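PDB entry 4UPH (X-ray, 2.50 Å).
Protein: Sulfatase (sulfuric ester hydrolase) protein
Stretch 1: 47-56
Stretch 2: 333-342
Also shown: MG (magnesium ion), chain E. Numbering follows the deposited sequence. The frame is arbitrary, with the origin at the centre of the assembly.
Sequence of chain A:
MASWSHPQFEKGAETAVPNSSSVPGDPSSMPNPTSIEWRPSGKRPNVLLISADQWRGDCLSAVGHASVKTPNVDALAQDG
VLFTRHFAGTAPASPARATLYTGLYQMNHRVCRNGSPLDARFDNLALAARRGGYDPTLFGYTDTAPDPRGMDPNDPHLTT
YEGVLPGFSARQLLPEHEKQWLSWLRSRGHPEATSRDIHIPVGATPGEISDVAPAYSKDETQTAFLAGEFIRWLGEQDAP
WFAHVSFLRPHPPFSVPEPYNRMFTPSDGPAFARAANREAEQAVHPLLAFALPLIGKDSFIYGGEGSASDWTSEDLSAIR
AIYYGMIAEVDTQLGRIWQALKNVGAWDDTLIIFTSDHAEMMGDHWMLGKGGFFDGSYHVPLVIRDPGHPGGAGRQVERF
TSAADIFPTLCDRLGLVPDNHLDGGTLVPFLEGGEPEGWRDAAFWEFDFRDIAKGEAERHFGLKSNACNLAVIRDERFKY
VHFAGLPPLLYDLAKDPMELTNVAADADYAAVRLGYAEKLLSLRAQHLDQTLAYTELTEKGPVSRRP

Stretch 1, residues 47-56: VLLISADQWR
Stretch 2 333-342: QLGRIWQALK

No hydrogen bond crosses this contact: a strand and a helix running almost antiparallel, at 170° between their N-to-C directions, meet through apolar side chains alone. Their axes approach no closer than 12.0 Å, and the two stretches together bury 232 Å².

Residues 47-52 form a strand, with phi from -96° to -134° and psi from 102° to 147°. Its alternation sets the pattern: Leu48 and Ile50 direct CA-to-CB toward the helix, whereas Val47, Leu49 and Ser51 are out of reach. Residues 333-342 are helical, with phi near -63° and psi near -40°; i-to-i+4 bonds run from Ile337 N to Gln333 O (3.0 Å) through Lys342 N to Trp338 O (3.2 Å). Leu334, Ile337 and Leu341 point toward the strand, at the spacing that places them on one helical face. The register pairs Leu48 CA with Leu341 CA at 10.3 Å and Ile50 CA with Leu334 CA at 9.0 Å.

Leu48 (chi1 t, chi2 p) brings CD2 to 3.9 Å from Ile337 CG2 and 4.0 Å from Leu341 CD1. Ile50 (m, t) extends CD1 to 3.8 Å from Leu334 CD2 and 4.1 Å from Ile337 CG2, so this one methyl of Ile337 bridges both strand residues. Leu334, Ile337 and Leu341 all adopt m, t.

Trp338 leaves the helix sideways, but chi1 m and chi2 161° carry its ring inward: CZ3 lies 3.9 Å from Ile50 CD1 and 4.4 Å from Leu48 CD2, the latter at the ring edge.

Beyond the strand, Gln54 takes phi/psi 64°/33°, and Trp55 (chi1 t, chi2 -41°) turns toward the helix, its CH2 4.4 Å from Leu334 CD1. Asp53 instead binds magnesium through OD1 at 2.0 Å and OD2 at 2.5 Å.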

# COMPACT_ATOMS: atom_id res chain seq x y z
N VAL A 47 -27.18 3.79 17.27
CA VAL A 47 -25.72 3.78 17.38
C VAL A 47 -25.27 5.12 17.89
O VAL A 47 -25.67 6.15 17.34
CB VAL A 47 -24.98 3.35 16.08
CG1 VAL A 47 -23.51 3.10 16.35
CG2 VAL A 47 -25.62 2.12 15.44
N LEU A 48 -24.47 5.13 18.95
CA LEU A 48 -23.92 6.36 19.51
C LEU A 48 -22.41 6.25 19.62
O LEU A 48 -21.90 5.59 20.52
CB LEU A 48 -24.56 6.74 20.87
CG LEU A 48 -23.98 7.96 21.60
CD1 LEU A 48 -24.13 9.25 20.76
CD2 LEU A 48 -24.61 8.11 22.95
N LEU A 49 -21.71 6.88 18.66
CA LEU A 49 -20.26 6.89 18.66
C LEU A 49 -19.82 8.18 19.31
O LEU A 49 -20.11 9.26 18.79
CB LEU A 49 -19.69 6.76 17.23
CG LEU A 49 -18.19 6.95 17.04
CD1 LEU A 49 -17.39 5.89 17.77
CD2 LEU A 49 -17.84 6.97 15.58
N ILE A 50 -19.22 8.06 20.49
CA ILE A 50 -18.71 9.22 21.21
C ILE A 50 -17.20 9.16 21.22
O ILE A 50 -16.60 8.16 21.62
CB ILE A 50 -19.26 9.39 22.66
CG1 ILE A 50 -20.79 9.39 22.70
CG2 ILE A 50 -18.68 10.68 23.31
CD1 ILE A 50 -21.38 9.64 24.12
N SER A 51 -16.60 10.27 20.80
CA SER A 51 -15.17 10.48 20.88
C SER A 51 -14.92 11.76 21.67
O SER A 51 -15.76 12.68 21.64
CB SER A 51 -14.53 10.50 19.49
OG SER A 51 -14.59 11.76 18.85
N ALA A 52 -13.81 11.76 22.41
CA ALA A 52 -13.33 12.90 23.21
C ALA A 52 -11.85 12.97 22.88
O ALA A 52 -11.13 12.01 23.11
CB ALA A 52 -13.55 12.64 24.70
N ASP A 53 -11.43 14.05 22.23
CA ASP A 53 -10.07 14.23 21.72
C ASP A 53 -8.95 14.24 22.77
O ASP A 53 -9.10 14.85 23.82
CB ASP A 53 -10.02 15.52 20.91
CG ASP A 53 -9.06 15.47 19.74
OD1 ASP A 53 -7.85 15.29 19.98
OD2 ASP A 53 -9.52 15.63 18.59
N GLN A 54 -7.81 13.60 22.45
CA GLN A 54 -6.58 13.65 23.25
C GLN A 54 -6.67 13.06 24.68
O GLN A 54 -5.93 13.49 25.56
CB GLN A 54 -6.07 15.12 23.29
CG GLN A 54 -4.55 15.26 23.24
CD GLN A 54 -4.11 16.45 22.46
OE1 GLN A 54 -4.71 16.81 21.45
NE2 GLN A 54 -3.02 17.06 22.88
N TRP A 55 -7.49 12.01 24.87
CA TRP A 55 -7.71 11.31 26.13
C TRP A 55 -6.82 10.03 26.24
O TRP A 55 -6.90 9.14 25.39
CB TRP A 55 -9.22 10.99 26.26
CG TRP A 55 -9.73 10.53 27.61
CD1 TRP A 55 -9.11 9.67 28.48
CD2 TRP A 55 -11.05 10.75 28.12
NE1 TRP A 55 -9.95 9.40 29.54
CE2 TRP A 55 -11.14 10.04 29.34
CE3 TRP A 55 -12.16 11.50 27.69
CZ2 TRP A 55 -12.31 10.04 30.13
CZ3 TRP A 55 -13.30 11.55 28.48
CH2 TRP A 55 -13.36 10.83 29.69
N ARG A 56 -5.99 9.97 27.28
CA ARG A 56 -5.07 8.86 27.59
C ARG A 56 -5.82 7.60 28.02
O ARG A 56 -6.76 7.68 28.81
CB ARG A 56 -4.09 9.25 28.70
CG ARG A 56 -3.04 10.26 28.28
CD ARG A 56 -2.11 10.61 29.42
NE ARG A 56 -1.32 9.47 29.89
CZ ARG A 56 -0.02 9.32 29.68
NH1 ARG A 56 0.64 10.19 28.93
NH2 ARG A 56 0.63 8.30 30.21
N GLN A 333 -20.48 15.10 31.65
CA GLN A 333 -21.34 15.24 30.47
C GLN A 333 -21.72 13.90 29.87
O GLN A 333 -22.84 13.76 29.37
CB GLN A 333 -20.71 16.18 29.45
CG GLN A 333 -20.53 17.61 30.00
CD GLN A 333 -21.83 18.33 30.25
OE1 GLN A 333 -22.84 18.11 29.57
NE2 GLN A 333 -21.84 19.23 31.22
N LEU A 334 -20.86 12.88 30.03
CA LEU A 334 -21.20 11.53 29.59
C LEU A 334 -22.34 10.97 30.44
O LEU A 334 -23.26 10.36 29.88
CB LEU A 334 -19.97 10.60 29.56
CG LEU A 334 -18.89 10.99 28.54
CD1 LEU A 334 -17.58 10.24 28.79
CD2 LEU A 334 -19.40 10.87 27.10
N GLY A 335 -22.30 11.24 31.75
CA GLY A 335 -23.34 10.85 32.70
C GLY A 335 -24.69 11.48 32.38
O GLY A 335 -25.74 10.82 32.42
N ARG A 336 -24.64 12.75 31.99
CA ARG A 336 -25.80 13.54 31.55
C ARG A 336 -26.41 12.91 30.28
O ARG A 336 -27.63 12.87 30.17
CB ARG A 336 -25.36 14.99 31.28
CG ARG A 336 -26.44 15.90 30.79
CD ARG A 336 -25.81 17.20 30.36
NE ARG A 336 -26.76 18.04 29.64
CZ ARG A 336 -26.43 19.15 28.98
NH1 ARG A 336 -25.16 19.54 28.91
NH2 ARG A 336 -27.37 19.86 28.36
N ILE A 337 -25.54 12.39 29.36
CA ILE A 337 -25.93 11.71 28.13
C ILE A 337 -26.58 10.37 28.45
O ILE A 337 -27.64 10.05 27.90
CB ILE A 337 -24.75 11.64 27.10
CG1 ILE A 337 -24.55 12.99 26.38
CG2 ILE A 337 -24.91 10.48 26.08
CD1 ILE A 337 -23.14 13.20 25.91
N TRP A 338 -25.94 9.58 29.36
CA TRP A 338 -26.45 8.27 29.79
C TRP A 338 -27.83 8.46 30.42
O TRP A 338 -28.72 7.63 30.20
CB TRP A 338 -25.54 7.60 30.84
CG TRP A 338 -24.06 7.46 30.57
CD1 TRP A 338 -23.10 7.24 31.52
CD2 TRP A 338 -23.39 7.34 29.29
NE1 TRP A 338 -21.88 7.03 30.92
CE2 TRP A 338 -22.02 7.14 29.56
CE3 TRP A 338 -23.81 7.45 27.95
CZ2 TRP A 338 -21.06 7.06 28.54
CZ3 TRP A 338 -22.86 7.38 26.95
CH2 TRP A 338 -21.50 7.18 27.24
N GLN A 339 -28.02 9.56 31.22
CA GLN A 339 -29.33 9.81 31.81
C GLN A 339 -30.36 10.17 30.76
O GLN A 339 -31.45 9.60 30.77
CB GLN A 339 -29.29 10.84 32.96
CG GLN A 339 -30.60 10.85 33.81
CD GLN A 339 -31.05 9.47 34.24
OE1 GLN A 339 -30.33 8.71 34.89
NE2 GLN A 339 -32.24 9.07 33.81
N ALA A 340 -30.00 11.09 29.84
CA ALA A 340 -30.85 11.52 28.72
C ALA A 340 -31.36 10.34 27.86
O ALA A 340 -32.51 10.38 27.40
CB ALA A 340 -30.08 12.50 27.85
N LEU A 341 -30.51 9.29 27.67
CA LEU A 341 -30.84 8.06 26.93
C LEU A 341 -31.87 7.23 27.69
O LEU A 341 -32.77 6.66 27.07
CB LEU A 341 -29.57 7.21 26.67
CG LEU A 341 -28.61 7.71 25.60
CD1 LEU A 341 -27.24 7.14 25.80
CD2 LEU A 341 -29.13 7.42 24.20
N LYS A 342 -31.72 7.15 29.05
CA LYS A 342 -32.62 6.43 29.95
C LYS A 342 -33.99 7.14 29.93
O LYS A 342 -35.01 6.47 29.73
CB LYS A 342 -32.05 6.37 31.37
CG LYS A 342 -30.88 5.40 31.52
CD LYS A 342 -30.03 5.69 32.76
CE LYS A 342 -28.86 4.74 32.88
NZ LYS A 342 -27.91 5.20 33.91
MG MG E . -7.22 14.87 18.08